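Local coordinates for protein sensor histidine kinase (Rhodopseudomonas palustris, PDB 3VA9) that probably acts as a membrane-bound sensor histidine kinase that uses ATP to phosphorylate a protein histidine in two-component signalling, this piece being its helical sensor domain, at residues V31-T36 with I54-A59; T36-F41 with A93-V98; T88-A93 with D119-R124. All coordinates share one frame; numbering follows the deposited sequence.

Interaction 1: residues V31-T36 with I54-A59; sequences VLEAET and IRARDA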
# COMPACT_ATOMS: atom_id res chain seq x y z
N VAL A 31 3.56 1.56 -0.03
CA VAL A 31 2.32 2.13 -0.56
C VAL A 31 2.52 3.58 -1.03
O VAL A 31 2.06 3.96 -2.11
CB VAL A 31 1.19 2.09 0.50
CG1 VAL A 31 0.02 2.94 0.07
CG2 VAL A 31 0.75 0.65 0.73
N LEU A 32 3.23 4.38 -0.23
CA LEU A 32 3.55 5.76 -0.60
C LEU A 32 4.46 5.81 -1.81
O LEU A 32 4.25 6.61 -2.72
CB LEU A 32 4.22 6.50 0.56
CG LEU A 32 3.27 6.78 1.72
CD1 LEU A 32 4.02 7.22 2.96
CD2 LEU A 32 2.27 7.83 1.27
N GLU A 33 5.45 4.93 -1.83
CA GLU A 33 6.38 4.85 -2.95
C GLU A 33 5.69 4.47 -4.27
O GLU A 33 6.05 4.98 -5.32
CB GLU A 33 7.52 3.88 -2.62
CG GLU A 33 8.67 3.93 -3.61
CD GLU A 33 9.29 5.32 -3.72
OE1 GLU A 33 9.68 5.89 -2.68
OE2 GLU A 33 9.38 5.85 -4.86
N ALA A 34 4.68 3.59 -4.21
CA ALA A 34 3.93 3.22 -5.41
C ALA A 34 3.13 4.42 -5.93
O ALA A 34 3.10 4.69 -7.13
CB ALA A 34 2.99 2.05 -5.11
N GLU A 35 2.48 5.12 -5.01
CA GLU A 35 1.71 6.31 -5.37
C GLU A 35 2.60 7.42 -5.93
O GLU A 35 2.35 7.94 -7.02
CB GLU A 35 0.94 6.83 -4.16
CG GLU A 35 -0.00 7.96 -4.48
CD GLU A 35 -0.60 8.57 -3.24
OE1 GLU A 35 -1.68 8.10 -2.83
OE2 GLU A 35 0.02 9.49 -2.67
N THR A 36 3.65 7.78 -5.20
CA THR A 36 4.52 8.86 -5.66
C THR A 36 5.18 8.51 -7.00
O THR A 36 5.36 9.38 -7.86
CB THR A 36 5.56 9.25 -4.59
OG1 THR A 36 6.02 10.58 -4.85
CG2 THR A 36 6.76 8.29 -4.62
N ILE A 54 6.51 -0.22 -10.17
CA ILE A 54 6.56 -1.68 -10.23
C ILE A 54 7.33 -2.27 -9.04
O ILE A 54 6.87 -3.21 -8.40
CB ILE A 54 7.19 -2.18 -11.55
CG1 ILE A 54 6.22 -1.96 -12.71
CG2 ILE A 54 7.58 -3.67 -11.47
CD1 ILE A 54 6.87 -2.06 -14.06
N ARG A 55 8.49 -1.68 -8.73
CA ARG A 55 9.28 -2.12 -7.59
C ARG A 55 8.53 -2.00 -6.26
O ARG A 55 8.50 -2.93 -5.46
CB ARG A 55 10.61 -1.36 -7.52
CG ARG A 55 11.52 -1.85 -6.40
CD ARG A 55 12.77 -1.01 -6.24
NE ARG A 55 13.67 -1.63 -5.27
CZ ARG A 55 14.77 -1.07 -4.77
NH1 ARG A 55 15.13 0.15 -5.14
NH2 ARG A 55 15.50 -1.73 -3.89
N ALA A 56 7.91 -0.84 -6.04
CA ALA A 56 7.14 -0.63 -4.82
C ALA A 56 5.94 -1.59 -4.74
O ALA A 56 5.65 -2.16 -3.69
CB ALA A 56 6.68 0.83 -4.72
N ARG A 57 5.25 -1.78 -5.86
CA ARG A 57 4.15 -2.74 -5.92
C ARG A 57 4.61 -4.17 -5.61
O ARG A 57 3.96 -4.89 -4.85
CB ARG A 57 3.49 -2.70 -7.30
CG ARG A 57 2.27 -3.60 -7.42
CD ARG A 57 2.00 -3.93 -8.88
NE ARG A 57 3.09 -4.72 -9.45
CZ ARG A 57 3.29 -4.89 -10.75
NH1 ARG A 57 2.48 -4.30 -11.62
NH2 ARG A 57 4.31 -5.63 -11.17
N ASP A 58 5.73 -4.57 -6.18
CA ASP A 58 6.28 -5.90 -5.91
C ASP A 58 6.73 -6.03 -4.45
O ASP A 58 6.49 -7.05 -3.80
CB ASP A 58 7.45 -6.21 -6.86
CG ASP A 58 7.01 -6.40 -8.30
OD1 ASP A 58 5.81 -6.63 -8.53
OD2 ASP A 58 7.86 -6.33 -9.21
N ALA A 59 7.37 -4.98 -3.94
CA ALA A 59 7.87 -4.98 -2.57
C ALA A 59 6.72 -5.01 -1.57
O ALA A 59 6.79 -5.69 -0.54
CB ALA A 59 8.77 -3.76 -2.33

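Interaction 2: residues T36-F41 with A93-V98; sequences TSERGF and AQLGRV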
# COMPACT_ATOMS: atom_id res chain seq x y z
N THR A 36 3.65 7.78 -5.20
CA THR A 36 4.52 8.86 -5.66
C THR A 36 5.18 8.51 -7.00
O THR A 36 5.36 9.38 -7.86
CB THR A 36 5.56 9.25 -4.59
OG1 THR A 36 6.02 10.58 -4.85
CG2 THR A 36 6.76 8.29 -4.62
N SER A 37 5.53 7.24 -7.20
CA SER A 37 6.18 6.83 -8.44
C SER A 37 5.21 6.91 -9.62
O SER A 37 5.57 7.37 -10.69
CB SER A 37 6.75 5.42 -8.32
OG SER A 37 7.80 5.41 -7.38
N GLU A 38 3.98 6.47 -9.40
CA GLU A 38 2.94 6.57 -10.42
C GLU A 38 2.70 8.03 -10.81
O GLU A 38 2.60 8.36 -11.99
CB GLU A 38 1.66 5.89 -9.95
CG GLU A 38 0.43 6.23 -10.76
CD GLU A 38 -0.33 7.40 -10.18
OE1 GLU A 38 -0.91 7.24 -9.08
OE2 GLU A 38 -0.36 8.49 -10.81
N ARG A 39 2.61 8.91 -9.82
CA ARG A 39 2.48 10.35 -10.09
C ARG A 39 3.66 10.90 -10.86
O ARG A 39 3.49 11.68 -11.78
CB ARG A 39 2.27 11.12 -8.80
CG ARG A 39 0.99 10.73 -8.13
CD ARG A 39 0.67 11.57 -6.91
NE ARG A 39 -0.60 11.12 -6.38
CZ ARG A 39 -1.16 11.58 -5.27
NH1 ARG A 39 -0.56 12.53 -4.55
NH2 ARG A 39 -2.33 11.08 -4.89
N GLY A 40 4.87 10.49 -10.48
CA GLY A 40 6.07 10.91 -11.19
C GLY A 40 6.06 10.48 -12.65
O GLY A 40 6.51 11.23 -13.53
N PHE A 41 5.55 9.27 -12.92
CA PHE A 41 5.44 8.73 -14.28
C PHE A 41 4.44 9.51 -15.14
O PHE A 41 4.72 9.84 -16.29
CB PHE A 41 5.06 7.24 -14.25
CG PHE A 41 4.92 6.60 -15.61
CD1 PHE A 41 5.96 6.66 -16.54
CD2 PHE A 41 3.76 5.92 -15.96
CE1 PHE A 41 5.84 6.06 -17.79
CE2 PHE A 41 3.63 5.31 -17.21
CZ PHE A 41 4.67 5.38 -18.12
N ALA A 93 -4.91 -1.60 -7.55
CA ALA A 93 -5.68 -1.70 -8.79
C ALA A 93 -6.02 -0.32 -9.31
O ALA A 93 -6.04 -0.10 -10.52
CB ALA A 93 -6.96 -2.53 -8.58
N GLN A 94 -6.28 0.62 -8.41
CA GLN A 94 -6.50 2.01 -8.81
C GLN A 94 -5.27 2.64 -9.50
O GLN A 94 -5.37 3.16 -10.60
CB GLN A 94 -6.93 2.87 -7.61
CG GLN A 94 -8.28 2.51 -7.03
CD GLN A 94 -8.78 3.56 -6.05
OE1 GLN A 94 -8.00 4.16 -5.31
NE2 GLN A 94 -10.08 3.80 -6.06
N LEU A 95 -4.12 2.60 -8.82
CA LEU A 95 -2.86 3.14 -9.34
C LEU A 95 -2.44 2.49 -10.66
O LEU A 95 -2.01 3.16 -11.60
CB LEU A 95 -1.74 2.96 -8.32
CG LEU A 95 -1.91 3.59 -6.94
CD1 LEU A 95 -0.69 3.31 -6.06
CD2 LEU A 95 -2.17 5.11 -7.06
N GLY A 96 -2.56 1.16 -10.72
CA GLY A 96 -2.19 0.40 -11.90
C GLY A 96 -3.00 0.80 -13.12
O GLY A 96 -2.49 0.79 -14.24
N ARG A 97 -4.25 1.18 -12.91
CA ARG A 97 -5.11 1.62 -14.01
C ARG A 97 -4.65 2.98 -14.52
O ARG A 97 -4.60 3.23 -15.72
CB ARG A 97 -6.58 1.66 -13.56
CG ARG A 97 -7.58 2.18 -14.59
CD ARG A 97 -7.54 1.38 -15.90
NE ARG A 97 -7.32 -0.05 -15.68
CZ ARG A 97 -6.81 -0.87 -16.60
NH1 ARG A 97 -6.48 -0.40 -17.79
NH2 ARG A 97 -6.62 -2.16 -16.32
N VAL A 98 -4.30 3.87 -13.59
CA VAL A 98 -3.79 5.19 -13.92
C VAL A 98 -2.45 5.08 -14.65
O VAL A 98 -2.21 5.80 -15.63
CB VAL A 98 -3.56 6.02 -12.65
CG1 VAL A 98 -2.86 7.32 -13.01
CG2 VAL A 98 -4.87 6.27 -11.92

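Interaction 3: residues T88-A93 with D119-R124; sequences TDMRMA and DRLTER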
# COMPACT_ATOMS: atom_id res chain seq x y z
N THR A 88 -5.21 -2.59 0.33
CA THR A 88 -4.04 -2.35 -0.51
C THR A 88 -4.22 -2.93 -1.93
O THR A 88 -3.74 -2.36 -2.89
CB THR A 88 -2.71 -2.83 0.13
OG1 THR A 88 -2.74 -4.25 0.35
CG2 THR A 88 -2.47 -2.14 1.45
N ASP A 89 -4.93 -4.06 -2.04
CA ASP A 89 -5.28 -4.61 -3.35
C ASP A 89 -6.18 -3.66 -4.17
O ASP A 89 -5.97 -3.46 -5.37
CB ASP A 89 -5.93 -6.00 -3.23
CG ASP A 89 -4.90 -7.14 -3.08
OD1 ASP A 89 -3.69 -6.87 -2.93
OD2 ASP A 89 -5.32 -8.31 -3.11
N MET A 90 -7.20 -3.09 -3.53
CA MET A 90 -8.05 -2.12 -4.22
C MET A 90 -7.25 -0.87 -4.62
O MET A 90 -7.45 -0.33 -5.70
CB MET A 90 -9.24 -1.73 -3.35
CG MET A 90 -10.12 -2.91 -2.91
SD MET A 90 -11.38 -2.43 -1.70
CE MET A 90 -12.25 -1.18 -2.64
N ARG A 91 -6.36 -0.42 -3.75
CA ARG A 91 -5.57 0.78 -4.02
C ARG A 91 -4.60 0.54 -5.17
O ARG A 91 -4.51 1.34 -6.10
CB ARG A 91 -4.81 1.23 -2.76
CG ARG A 91 -4.00 2.52 -2.96
CD ARG A 91 -4.86 3.62 -3.60
NE ARG A 91 -4.18 4.92 -3.60
CZ ARG A 91 -4.51 5.94 -4.38
NH1 ARG A 91 -5.52 5.83 -5.23
NH2 ARG A 91 -3.83 7.08 -4.30
N MET A 92 -3.87 -0.58 -5.11
CA MET A 92 -2.97 -0.95 -6.21
C MET A 92 -3.68 -1.09 -7.55
O MET A 92 -3.13 -0.73 -8.58
CB MET A 92 -2.20 -2.24 -5.88
CG MET A 92 -1.20 -2.08 -4.74
SD MET A 92 0.03 -0.77 -4.99
CE MET A 92 -0.49 0.42 -3.75
N ALA A 93 -4.91 -1.60 -7.55
CA ALA A 93 -5.68 -1.70 -8.79
C ALA A 93 -6.02 -0.32 -9.31
O ALA A 93 -6.04 -0.10 -10.52
CB ALA A 93 -6.96 -2.53 -8.58
N ASP A 119 -12.85 7.10 -2.89
CA ASP A 119 -12.84 5.89 -2.08
C ASP A 119 -11.98 6.04 -0.82
O ASP A 119 -12.11 5.26 0.11
CB ASP A 119 -12.37 4.69 -2.92
CG ASP A 119 -13.29 4.43 -4.10
OD1 ASP A 119 -14.45 4.05 -3.88
OD2 ASP A 119 -12.84 4.61 -5.25
N ARG A 120 -11.11 7.05 -0.82
CA ARG A 120 -10.30 7.38 0.35
C ARG A 120 -9.46 6.19 0.82
O ARG A 120 -9.17 6.04 2.01
CB ARG A 120 -11.19 7.88 1.50
CG ARG A 120 -11.99 9.14 1.19
CD ARG A 120 -12.99 9.43 2.31
NE ARG A 120 -13.82 10.60 2.04
CZ ARG A 120 -14.84 10.99 2.80
NH1 ARG A 120 -15.17 10.29 3.88
NH2 ARG A 120 -15.54 12.07 2.49
N LEU A 121 -9.07 5.35 -0.13
CA LEU A 121 -8.31 4.15 0.19
C LEU A 121 -7.02 4.47 0.95
O LEU A 121 -6.59 3.70 1.81
CB LEU A 121 -8.02 3.36 -1.08
CG LEU A 121 -9.28 2.63 -1.56
CD1 LEU A 121 -9.09 1.99 -2.95
CD2 LEU A 121 -9.68 1.61 -0.52
N THR A 122 -6.43 5.62 0.64
CA THR A 122 -5.22 6.08 1.30
C THR A 122 -5.43 6.33 2.80
O THR A 122 -4.68 5.84 3.63
CB THR A 122 -4.69 7.36 0.63
OG1 THR A 122 -4.28 7.05 -0.71
CG2 THR A 122 -3.51 7.93 1.40
N GLU A 123 -6.46 7.10 3.13
CA GLU A 123 -6.82 7.32 4.52
C GLU A 123 -7.13 5.99 5.20
O GLU A 123 -6.70 5.73 6.32
CB GLU A 123 -8.04 8.24 4.63
CG GLU A 123 -7.80 9.68 4.17
CD GLU A 123 -7.86 9.85 2.66
OE1 GLU A 123 -8.11 8.86 1.94
OE2 GLU A 123 -7.65 10.99 2.19
N ARG A 124 -7.90 5.15 4.50
CA ARG A 124 -8.36 3.89 5.07
C ARG A 124 -7.20 2.93 5.34
O ARG A 124 -7.18 2.23 6.35
CB ARG A 124 -9.43 3.25 4.18
CG ARG A 124 -10.77 3.97 4.22
CD ARG A 124 -11.63 3.65 3.02
NE ARG A 124 -12.17 2.30 3.05
CZ ARG A 124 -12.83 1.74 2.03
NH1 ARG A 124 -13.00 2.42 0.91
NH2 ARG A 124 -13.30 0.51 2.14

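Interaction 1: residues V31-T36 with I54-A59
Ala56 points its methyl straight at the turn holding Glu33 and Ala34, and that single group makes every close contact between the two segments. The helices run antiparallel here, and the small side chains let them come very close: the CA atoms of Ala34 and Ala56 are 5.0 Å apart. Ala56 CB reaches past the side-chain layer to the main chain, 3.4 Å from Ala34 N and 3.7 Å from Ala34 CA. Two CB atoms also touch it from directions about a right angle apart, Ala34 CB at 3.9 Å and Glu33 CB at 3.8 Å from Ala56 CB. The two alanine methyls thus meet alongside rather than head on, since the bond to Ala34 CB runs past the partner helix while that of Ala56 aims at its neighbour.

Glu33 adds an aliphatic wall. With CG anti to the backbone N (chi1 -169°), the chain starts out beside Ala56, and CG lies 3.8 Å from Ala56 CB; a bend at chi2 (58°) then carries the carboxylate away to the exposed side, so methylene carbon, not charge, packs here. On the opposite helix Arg57 also turns outward, its NH2 forming a salt bridge of 3.2 Å to Asp58 OD1, which lies in the plane of the guanidinium.

This alanine-lined seam joins helix 18-44 to helix 47-70, where Val31 on Leu60 and Ala34 on Tyr53 extend the packing, while Ala34 also rests against Met92 and Leu95 of helix 75-101.

Interaction 2: residues T36-F41 with A93-V98
Glu38 and Leu95 mark the nearest approach of two helical segments that run in roughly the same direction, their CA atoms 6.8 Å apart, close enough that Glu38 spans the interface by itself to reach Leu95 and Val98. Its CG stands anti to the backbone N (chi1 165°), which sends the chain toward the partner helix, and a sharp bend at chi2 (-93°) then folds the carboxylate across the groove between Leu95 and Val98, one helical turn apart on the same face. The glutamate chain crosses both of these side chains at about a right angle.

The two carboxylate oxygens share out the methyls: OE1 of Glu38 lies 3.2 Å from Leu95 CD2, and OE2 of Glu38 lies 3.5 Å from Val98 CG1. Val98 CG1 also meets the carboxylate carbon, Glu38 CD, at 3.8 Å, while Glu38 CG passes 4.0 Å from the carbonyl oxygen Leu95 O. The contact is therefore van der Waals packing of an acidic group against hydrocarbon, with no polar bond between the segments. All three residues are buried, and Leu113 of helix 106-116 also touches Glu38; this hydrocarbon would favour a protonated carboxylate, whereas the nearby Arg39 and Arg91 would oppose it, so the net shift stays open. Leu95 reaches Tyr53 and Ala34 as well, and Val98 packs on Leu42 and Ile112, which ties the glutamate into a larger apolar layer.

Helices 18-44 and 75-101, with antiparallel helix 47-70 between them in the chain, are a diagonal pair of the up-and-down four-helix bundle, the fold of this CHASE3-type sensor domain, here with a buried glutamate set among inward-facing aliphatic side chains.

Interaction 3: residues T88-A93 with D119-R124
Leu121 has CG anti to its carbonyl carbon (chi1 -75°), set toward helix 75-101, and the extended chi2 (172°) carries CD1 onto the turn formed by Met90 and Arg91; Arg91 leaves its helix with CG opposite the backbone N and bends at chi2 (49°), bringing its chain beside Leu121. Leu121 CD1 sits against Met90 CB at 3.7 Å and equally close, 3.7 Å, to the backbone atom Arg91 N. The aliphatic part of Arg91 covers the base of the leucine, with Arg91 CD 4.1 Å from Leu121 CB.

Further out, Thr122 OG1 stands at a slant to the Arg91 guanidinium, 3.6 Å from both Arg91 NE and Arg91 NH2, without a hydrogen bond. The charge is held elsewhere: Arg91 NH2 forms a salt bridge with Glu35, and NH1 bonds to Gln94. On the other side of Leu121, Arg124 lays a guanidinium face over Leu121 CD2, 3.7 Å above the plane and toward the rim, while Arg124 NH1 gives a 3.1 Å hydrogen bond to Asp119 O, tying the first turn of helix 121-142 to the residue just ahead of its N-cap position.

Here the start of helix 121-142 docks antiparallel on the middle of helix 75-101. Leu87 and Gln94 of that helix extend the seat of Leu121, and Thr122 touches Glu35 of helix 18-44.

Overall arrangement
Interactions 1 and 2 are buried and share helix 18-44, which presents Ala34 to helix 47-70 and Glu38 to helix 75-101; interaction 3 is only partly buried and joins helix 75-101, also used by interaction 2 and shared at Ala93, to the start of helix 121-142. Spacing and chemistry change together: alanines in 31-36 with 54-59 allow near backbone contact, a carboxylate among methyls spans the wider gap of 36-41 with 93-98, and a leucine packed between the aliphatic chain of Arg91 and the guanidinium face of Arg124 marks 88-93 with 119-124. Leu95 CD1 links the first two, 3.8 Å from Glu35 N; Ala34 CB, 4.1 Å from Met92 CE, connects interactions 1 and 3.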